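Local coordinates for protein tapirin (Caldicellulosiruptor hydrothermalis, PDB 6N2C) that probably helps an extremely thermophilic bacterium adhere to plant biomass by binding cellulose, and carries a zinc ion in its C-terminal beta-helix domain, at residues A[190-196]-A[537-543]; A[209-215]-A[234-240]. Residues are numbered along the deposited sequence.

Contact 1 (A[190-196]-A[537-543])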
ATOM      1  N   SER A 190       2.262 -13.547  10.831  1.00 13.57           N
ATOM      2  CA  SER A 190       3.284 -14.557  10.551  1.00 13.71           C
ATOM      3  C   SER A 190       4.654 -13.926  10.613  1.00 14.06           C
ATOM      4  O   SER A 190       4.817 -12.842  10.059  1.00 12.82           O
ATOM      5  CB  SER A 190       3.073 -15.185   9.168  1.00 15.13           C
ATOM      6  OG  SER A 190       4.158 -16.104   8.872  1.00 15.91           O
ATOM      7  N   SER A 191       5.628 -14.621  11.231  1.00 13.11           N
ATOM      8  CA  SER A 191       6.997 -14.223  11.111  1.00 16.50           C
ATOM      9  C   SER A 191       7.652 -14.685   9.848  1.00 17.63           C
ATOM     10  O   SER A 191       8.860 -14.434   9.709  1.00 17.25           O
ATOM     11  CB  SER A 191       7.822 -14.649  12.272  1.00 18.53           C
ATOM     12  OG  SER A 191       7.312 -14.210  13.474  1.00 22.77           O
ATOM     13  N   ASP A 192       6.908 -15.325   8.975  1.00 16.83           N
ATOM     14  CA  ASP A 192       7.400 -15.565   7.594  1.00 19.54           C
ATOM     15  C   ASP A 192       6.393 -15.094   6.597  1.00 17.49           C
ATOM     16  O   ASP A 192       6.138 -13.892   6.585  1.00 18.49           O
ATOM     17  CB  ASP A 192       7.821 -17.026   7.519  1.00 20.93           C
ATOM     18  CG  ASP A 192       8.682 -17.357   6.256  1.00 27.58           C
ATOM     19  OD1 ASP A 192       9.036 -16.479   5.511  1.00 22.47           O
ATOM     20  OD2 ASP A 192       9.113 -18.507   6.182  1.00 28.20           O
ATOM     21  N   LYS A 193       5.804 -15.940   5.777  0.61 16.72           N
ATOM     22  CA  LYS A 193       4.860 -15.517   4.758  0.61 17.67           C
ATOM     23  C   LYS A 193       3.416 -15.702   5.130  0.61 17.01           C
ATOM     24  O   LYS A 193       3.116 -16.502   6.009  0.61 17.99           O
ATOM     25  CB  LYS A 193       5.041 -16.346   3.486  0.61 18.25           C
ATOM     26  CG  LYS A 193       6.335 -15.991   2.735  0.61 18.27           C
ATOM     27  CD  LYS A 193       6.656 -17.089   1.719  0.61 20.84           C
ATOM     28  CE  LYS A 193       8.155 -17.118   1.325  0.61 22.57           C
ATOM     29  NZ  LYS A 193       8.724 -15.778   1.007  0.61 22.04           N
ATOM     30  N   ILE A 194       2.533 -14.986   4.444  1.00 15.40           N
ATOM     31  CA  ILE A 194       1.126 -15.271   4.464  1.00 16.33           C
ATOM     32  C   ILE A 194       0.682 -15.580   3.041  1.00 17.16           C
ATOM     33  O   ILE A 194       0.761 -14.733   2.205  1.00 18.07           O
ATOM     34  CB  ILE A 194       0.237 -14.220   5.050  1.00 15.58           C
ATOM     35  CG1 ILE A 194       0.645 -13.945   6.508  1.00 14.49           C
ATOM     36  CG2 ILE A 194      -1.197 -14.699   5.074  1.00 15.86           C
ATOM     37  CD1 ILE A 194      -0.194 -12.823   7.140  1.00 13.58           C
ATOM     38  N   ILE A 195       0.342 -16.843   2.819  1.00 14.11           N
ATOM     39  CA  ILE A 195      -0.043 -17.335   1.508  1.00 16.73           C
ATOM     40  C   ILE A 195      -1.471 -17.670   1.430  1.00 17.91           C
ATOM     41  O   ILE A 195      -1.881 -18.712   1.947  1.00 18.12           O
ATOM     42  CB  ILE A 195       0.862 -18.483   1.009  1.00 19.91           C
ATOM     43  CG1 ILE A 195       2.335 -18.133   1.255  1.00 22.82           C
ATOM     44  CG2 ILE A 195       0.566 -18.756  -0.471  1.00 23.12           C
ATOM     45  CD1 ILE A 195       3.254 -19.292   1.235  1.00 29.53           C
ATOM     46  N   PHE A 196      -2.255 -16.804   0.779  1.00 17.43           N
ATOM     47  CA  PHE A 196      -3.674 -16.985   0.681  1.00 17.78           C
ATOM     48  C   PHE A 196      -3.961 -17.971  -0.502  1.00 19.51           C
ATOM     49  O   PHE A 196      -3.090 -18.658  -0.956  1.00 22.88           O
ATOM     50  CB  PHE A 196      -4.400 -15.670   0.542  1.00 19.56           C
ATOM     51  CG  PHE A 196      -4.421 -14.839   1.825  1.00 17.89           C
ATOM     52  CD1 PHE A 196      -5.154 -15.273   2.940  1.00 18.78           C
ATOM     53  CD2 PHE A 196      -3.793 -13.637   1.913  1.00 18.97           C
ATOM     54  CE1 PHE A 196      -5.234 -14.528   4.091  1.00 16.03           C
ATOM     55  CE2 PHE A 196      -3.864 -12.900   3.120  1.00 17.82           C
ATOM     56  CZ  PHE A 196      -4.561 -13.366   4.198  1.00 17.66           C
ATOM     57  N   ALA A 537       1.484 -17.194  13.892  1.00 14.77           N
ATOM     58  CA  ALA A 537       2.517 -18.232  13.599  1.00 13.31           C
ATOM     59  C   ALA A 537       3.876 -17.658  13.418  1.00 16.11           C
ATOM     60  O   ALA A 537       4.099 -16.565  12.869  1.00 12.76           O
ATOM     61  CB  ALA A 537       2.105 -19.073  12.404  1.00 13.54           C
ATOM     62  N   ASN A 538       4.874 -18.391  13.965  1.00 14.81           N
ATOM     63  CA  ASN A 538       6.275 -17.970  13.699  1.00 17.12           C
ATOM     64  C   ASN A 538       6.690 -18.444  12.324  1.00 18.74           C
ATOM     65  O   ASN A 538       7.512 -17.777  11.682  1.00 22.13           O
ATOM     66  CB  ASN A 538       7.169 -18.604  14.732  1.00 19.80           C
ATOM     67  CG  ASN A 538       8.371 -17.769  15.058  1.00 26.49           C
ATOM     68  OD1 ASN A 538       8.302 -16.535  15.236  1.00 24.94           O
ATOM     69  ND2 ASN A 538       9.467 -18.474  15.323  1.00 33.69           N
ATOM     70  N   GLY A 539       6.137 -19.566  11.837  1.00 17.31           N
ATOM     71  CA  GLY A 539       6.332 -19.979  10.487  1.00 19.32           C
ATOM     72  C   GLY A 539       5.271 -19.388   9.606  1.00 19.55           C
ATOM     73  O   GLY A 539       4.493 -18.552  10.052  1.00 18.10           O
ATOM     74  N   SER A 540       5.258 -19.790   8.356  1.00 17.48           N
ATOM     75  CA  SER A 540       4.308 -19.254   7.414  1.00 16.31           C
ATOM     76  C   SER A 540       2.873 -19.682   7.685  1.00 15.88           C
ATOM     77  O   SER A 540       2.615 -20.808   8.127  1.00 18.37           O
ATOM     78  CB  SER A 540       4.625 -19.658   5.958  1.00 17.93           C
ATOM     79  OG  SER A 540       5.825 -19.017   5.568  1.00 18.20           O
ATOM     80  N   LEU A 541       1.974 -18.805   7.297  0.53 15.51           N
ATOM     81  CA  LEU A 541       0.583 -19.083   7.321  0.53 15.78           C
ATOM     82  C   LEU A 541       0.073 -19.377   5.911  0.53 16.63           C
ATOM     83  O   LEU A 541      -0.017 -18.466   5.036  0.53 15.62           O
ATOM     84  CB  LEU A 541      -0.162 -17.894   7.929  0.53 15.40           C
ATOM     85  CG  LEU A 541      -1.644 -17.966   7.874  0.53 15.03           C
ATOM     86  CD1 LEU A 541      -2.212 -19.180   8.605  0.53 16.05           C
ATOM     87  CD2 LEU A 541      -2.190 -16.706   8.478  0.53 15.61           C
ATOM     88  N   GLN A 542      -0.309 -20.631   5.702  1.00 17.00           N
ATOM     89  CA  GLN A 542      -0.632 -21.100   4.307  1.00 20.50           C
ATOM     90  C   GLN A 542      -1.969 -21.649   4.312  1.00 19.93           C
ATOM     91  O   GLN A 542      -2.263 -22.547   5.133  1.00 23.33           O
ATOM     92  CB  GLN A 542       0.390 -22.133   3.880  1.00 25.73           C
ATOM     93  CG  GLN A 542       0.108 -22.828   2.575  1.00 35.52           C
ATOM     94  CD  GLN A 542       1.279 -22.779   1.606  1.00 41.35           C
ATOM     95  OE1 GLN A 542       2.459 -23.005   2.000  1.00 46.27           O
ATOM     96  NE2 GLN A 542       0.971 -22.425   0.340  1.00 45.84           N
ATOM     97  N   PHE A 543      -2.813 -21.139   3.433  1.00 18.04           N
ATOM     98  CA  PHE A 543      -4.145 -21.647   3.265  1.00 20.72           C
ATOM     99  C   PHE A 543      -4.095 -22.678   2.142  1.00 22.81           C
ATOM    100  O   PHE A 543      -3.777 -22.321   1.006  1.00 21.24           O
ATOM    101  CB  PHE A 543      -5.130 -20.534   2.964  1.00 18.41           C
ATOM    102  CG  PHE A 543      -5.273 -19.598   4.151  1.00 19.11           C
ATOM    103  CD1 PHE A 543      -4.356 -18.554   4.391  1.00 17.10           C
ATOM    104  CD2 PHE A 543      -6.261 -19.828   5.083  1.00 19.84           C
ATOM    105  CE1 PHE A 543      -4.466 -17.709   5.492  1.00 22.56           C
ATOM    106  CE2 PHE A 543      -6.352 -19.000   6.206  1.00 22.50           C
ATOM    107  CZ  PHE A 543      -5.454 -17.938   6.434  1.00 22.68           C
TER
HETATM  108  O   HOH W   1       8.088 -20.651   7.407  0.86 38.69           O
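Three backbone hydrogen bonds join the strands 194-195 and 541-543. L541 N donates to K193 O (2.9 Å), I195 N to L541 O (2.8 Å) and F543 N to I195 O (3.0 Å). This is parallel pairing, with I194 opposite L541 and I195 opposite Q542. A fourth bond, S191 N to A537 O (3.0 Å), closes the bridge of S190 with A537.

Between the S190-A537 and I194-L541 bridges both segments turn a corner. S190 OG accepts from D192 N at 2.9 Å, an ST turn. The same OG lies 2.7 Å from G539 O and 3.1 Å from K193 O. K193 N donates to S540 OG (3.1 Å), so a serine hydroxyl takes the place of a backbone carbonyl. Water 1 donates to D192 OD2 (2.7 Å) and accepts from S540 N (3.1 Å). The side chain of K193 leads away, and its NZ hydrogen-bonds S211 OG in the next coil.

Apolar packing on the face of I194 and L541 points into the core. I194 CG2 meets L541 CD2 at 4.1 Å. The rings of F196 and F543 are nearly parallel, at 17°, but slid apart with centroids 5.3 Å from each other; F196 CE1 and F543 CE1 are 3.6 Å apart. L548 and I550 of strand 548-552 also touch F543, which packs across the core. On the other face I195 packs on Q542, with I195 CG2 3.8 Å from Q542 NE2.

The contact thus continues the parallel beta-helix between parts of the chain far apart in sequence. Polar groups and water hold the corner, and aliphatic and aromatic side chains fill the core.

Contact 2 (A[209-215]-A[234-240]); sequences SSSDITL and VKNGSFI
Both segments run parallel, each as the end of one strand, a corner and the start of the next. S209 pairs with V234 (CA-CA 4.9 Å), I213 with F239 (5.0 Å) and T214 with I240 (4.8 Å). The register shifts by one between the first two bridges, because the corner of 234-240 is one residue longer. The turns are made by S210 (phi/psi -87/-53) in one segment and by K235 (-71/-38) and N236 (-130/35) in the other. Before the corner K235 N donates to S209 O (2.9 Å). In it N236 N donates to S210 O (2.7 Å). After it I213 N donates to S238 O (3.0 Å), I240 N to I213 O (2.9 Å) and L215 N to I240 O (2.9 Å). G237 is extended, -159/-169; a CB there would clash with S211 C and D212 N.

Two side chains join the corners. D212, chi1 m, accepts from S238 N at OD1 (2.8 Å). S210, chi1 t, accepts at OG from N236 ND2 (2.9 Å). S209, V234, I213 and F239 point inward. I213, m and t, sets CD1 3.6 Å from V234 CG2 and CG2 3.8 Å from F239 CE2. F239 has chi1 t; its CZ is 3.9 Å from L215 CD1. T214 and I240 point outward, with T214 OG1 3.9 Å from I240 CD1.

Such parallel stacking of successive coils, here with one extra residue at the corner, is characteristic of a parallel beta-helix.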
ATOM      1  N   SER A 209       2.884  -9.521   8.520  1.00 13.39           N
ATOM      2  CA  SER A 209       3.703 -10.599   8.005  1.00 13.44           C
ATOM      3  C   SER A 209       5.103 -10.090   7.911  1.00 14.68           C
ATOM      4  O   SER A 209       5.333  -8.895   7.661  1.00 15.32           O
ATOM      5  CB  SER A 209       3.176 -10.965   6.604  1.00 15.53           C
ATOM      6  OG  SER A 209       3.727 -12.175   6.159  1.00 21.56           O
ATOM      7  N   SER A 210       6.102 -10.974   8.048  1.00 15.79           N
ATOM      8  CA  SER A 210       7.453 -10.534   7.887  1.00 17.51           C
ATOM      9  C   SER A 210       7.806 -10.615   6.371  1.00 19.12           C
ATOM     10  O   SER A 210       8.274  -9.627   5.788  1.00 18.36           O
ATOM     11  CB  SER A 210       8.409 -11.432   8.729  1.00 19.63           C
ATOM     12  OG  SER A 210       9.773 -11.024   8.452  1.00 18.98           O
ATOM     13  N   SER A 211       7.582 -11.784   5.757  1.00 16.48           N
ATOM     14  CA  SER A 211       7.822 -11.922   4.357  1.00 19.02           C
ATOM     15  C   SER A 211       6.529 -11.703   3.595  1.00 15.47           C
ATOM     16  O   SER A 211       5.553 -11.166   4.161  1.00 15.93           O
ATOM     17  CB  SER A 211       8.563 -13.271   4.092  1.00 21.43           C
ATOM     18  OG  SER A 211       8.806 -13.411   2.679  1.00 26.52           O
ATOM     19  N   ASP A 212       6.479 -12.057   2.326  1.00 14.66           N
ATOM     20  CA  ASP A 212       5.413 -11.590   1.459  1.00 14.65           C
ATOM     21  C   ASP A 212       4.019 -12.036   1.893  1.00 16.22           C
ATOM     22  O   ASP A 212       3.809 -13.158   2.385  1.00 17.01           O
ATOM     23  CB  ASP A 212       5.562 -12.147   0.060  1.00 17.70           C
ATOM     24  CG  ASP A 212       6.825 -11.694  -0.640  1.00 19.96           C
ATOM     25  OD1 ASP A 212       7.362 -10.628  -0.381  1.00 20.82           O
ATOM     26  OD2 ASP A 212       7.359 -12.514  -1.431  1.00 22.22           O
ATOM     27  N   ILE A 213       3.060 -11.194   1.650  1.00 14.35           N
ATOM     28  CA  ILE A 213       1.657 -11.607   1.696  1.00 14.27           C
ATOM     29  C   ILE A 213       1.208 -11.788   0.252  1.00 17.08           C
ATOM     30  O   ILE A 213       1.358 -10.842  -0.545  1.00 17.93           O
ATOM     31  CB  ILE A 213       0.773 -10.596   2.373  1.00 14.65           C
ATOM     32  CG1 ILE A 213       1.213 -10.398   3.813  1.00 15.14           C
ATOM     33  CG2 ILE A 213      -0.668 -11.033   2.228  1.00 15.16           C
ATOM     34  CD1 ILE A 213       0.377  -9.384   4.601  1.00 16.30           C
ATOM     35  N   THR A 214       0.759 -12.979  -0.117  1.00 16.12           N
ATOM     36  CA  THR A 214       0.348 -13.250  -1.495  1.00 19.29           C
ATOM     37  C   THR A 214      -1.140 -13.587  -1.599  1.00 21.21           C
ATOM     38  O   THR A 214      -1.624 -14.553  -0.976  1.00 16.81           O
ATOM     39  CB  THR A 214       1.171 -14.424  -2.068  1.00 21.22           C
ATOM     40  OG1 THR A 214       2.578 -14.090  -2.034  1.00 20.12           O
ATOM     41  CG2 THR A 214       0.796 -14.636  -3.514  1.00 22.42           C
ATOM     42  N   LEU A 215      -1.876 -12.808  -2.397  1.00 17.13           N
ATOM     43  CA  LEU A 215      -3.200 -13.123  -2.780  1.00 18.00           C
ATOM     44  C   LEU A 215      -3.214 -13.910  -4.119  1.00 20.58           C
ATOM     45  O   LEU A 215      -2.280 -13.808  -4.951  1.00 20.82           O
ATOM     46  CB  LEU A 215      -4.038 -11.888  -3.001  1.00 18.65           C
ATOM     47  CG  LEU A 215      -4.290 -11.056  -1.752  1.00 23.93           C
ATOM     48  CD1 LEU A 215      -5.089  -9.846  -2.203  1.00 22.29           C
ATOM     49  CD2 LEU A 215      -5.173 -11.823  -0.787  1.00 26.99           C
ATOM     50  N   VAL A 234       3.802  -5.393   6.261  1.00 12.88           N
ATOM     51  CA  VAL A 234       4.696  -6.442   5.664  1.00 13.98           C
ATOM     52  C   VAL A 234       6.080  -5.942   5.895  1.00 14.81           C
ATOM     53  O   VAL A 234       6.642  -5.104   5.167  1.00 15.10           O
ATOM     54  CB  VAL A 234       4.425  -6.666   4.171  1.00 13.80           C
ATOM     55  CG1 VAL A 234       5.181  -7.917   3.722  1.00 15.86           C
ATOM     56  CG2 VAL A 234       2.934  -6.924   3.945  1.00 14.49           C
ATOM     57  N   LYS A 235       6.656  -6.374   6.987  1.00 15.80           N
ATOM     58  CA  LYS A 235       7.841  -5.701   7.494  1.00 16.90           C
ATOM     59  C   LYS A 235       9.109  -5.946   6.597  1.00 15.90           C
ATOM     60  O   LYS A 235       9.937  -5.052   6.503  1.00 18.17           O
ATOM     61  CB  LYS A 235       8.141  -6.288   8.884  1.00 19.37           C
ATOM     62  CG  LYS A 235       9.438  -5.886   9.435  1.00 23.95           C
ATOM     63  CD  LYS A 235       9.395  -4.768  10.407  1.00 23.36           C
ATOM     64  CE  LYS A 235      10.831  -4.537  10.898  1.00 25.55           C
ATOM     65  NZ  LYS A 235      11.034  -3.666  12.041  1.00 28.30           N
ATOM     66  N   ASN A 236       9.270  -7.151   6.055  0.65 16.34           N
ATOM     67  CA  ASN A 236      10.435  -7.537   5.268  0.65 17.78           C
ATOM     68  C   ASN A 236      10.014  -8.174   3.930  0.65 16.57           C
ATOM     69  O   ASN A 236      10.660  -9.099   3.437  0.65 20.08           O
ATOM     70  CB  ASN A 236      11.309  -8.523   6.090  0.65 18.34           C
ATOM     71  CG  ASN A 236      11.757  -7.937   7.400  0.65 19.87           C
ATOM     72  OD1 ASN A 236      12.514  -6.974   7.420  0.65 22.15           O
ATOM     73  ND2 ASN A 236      11.332  -8.541   8.515  0.65 20.88           N
ATOM     74  N   GLY A 237       8.927  -7.699   3.350  1.00 16.13           N
ATOM     75  CA  GLY A 237       8.411  -8.312   2.150  1.00 14.91           C
ATOM     76  C   GLY A 237       7.517  -7.429   1.340  1.00 16.26           C
ATOM     77  O   GLY A 237       7.391  -6.223   1.644  1.00 15.13           O
ATOM     78  N   SER A 238       6.845  -8.003   0.350  0.54 15.59           N
ATOM     79  CA  SER A 238       5.890  -7.255  -0.484  0.54 15.65           C
ATOM     80  C   SER A 238       4.489  -7.674  -0.208  0.54 14.38           C
ATOM     81  O   SER A 238       4.243  -8.642   0.541  0.54 15.48           O
ATOM     82  CB  SER A 238       6.159  -7.428  -1.987  0.54 17.23           C
ATOM     83  OG  SER A 238       7.465  -7.078  -2.296  0.54 18.48           O
ATOM     84  N   PHE A 239       3.554  -6.964  -0.824  1.00 14.32           N
ATOM     85  CA  PHE A 239       2.156  -7.367  -0.886  1.00 14.74           C
ATOM     86  C   PHE A 239       1.849  -7.643  -2.361  1.00 14.96           C
ATOM     87  O   PHE A 239       2.119  -6.777  -3.216  1.00 14.80           O
ATOM     88  CB  PHE A 239       1.259  -6.294  -0.323  1.00 15.01           C
ATOM     89  CG  PHE A 239      -0.169  -6.729  -0.198  1.00 16.26           C
ATOM     90  CD1 PHE A 239      -1.037  -6.735  -1.306  1.00 16.68           C
ATOM     91  CD2 PHE A 239      -0.672  -7.193   1.015  1.00 17.85           C
ATOM     92  CE1 PHE A 239      -2.362  -7.213  -1.178  1.00 19.17           C
ATOM     93  CE2 PHE A 239      -1.982  -7.622   1.127  1.00 14.79           C
ATOM     94  CZ  PHE A 239      -2.814  -7.636   0.048  1.00 18.25           C
ATOM     95  N   ILE A 240       1.384  -8.849  -2.660  1.00 14.81           N
ATOM     96  CA  ILE A 240       1.228  -9.291  -4.052  1.00 16.45           C
ATOM     97  C   ILE A 240      -0.236  -9.545  -4.302  1.00 18.16           C
ATOM     98  O   ILE A 240      -0.847 -10.428  -3.640  1.00 19.47           O
ATOM     99  CB  ILE A 240       2.064 -10.581  -4.292  1.00 17.51           C
ATOM    100  CG1 ILE A 240       3.550 -10.208  -4.063  1.00 22.11           C
ATOM    101  CG2 ILE A 240       1.761 -11.125  -5.674  1.00 19.30           C
ATOM    102  CD1 ILE A 240       4.524 -11.351  -4.023  1.00 23.39           C
TER

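From the N terminus, the chain passes 190-196, then 209-215 and 234-240 on successive coils, and reaches 537-543 only much later. Contact 2 closes a short loop between neighbouring coils. It is nested inside the loop of over 300 residues closed by contact 1. Contact 1 sets late strands beside the first coil, on the side away from contact 2. In the two sheets they share, before and after the corner, the order is 537-543, 190-196, 209-215, 234-240. The middle two also touch: D192 O lies 2.7 Å from S211 N. Contact 2 ties neighbouring coils near the start of the run; contact 1 joins that run to the late, zinc-bearing part, so the beta-helix continues across them.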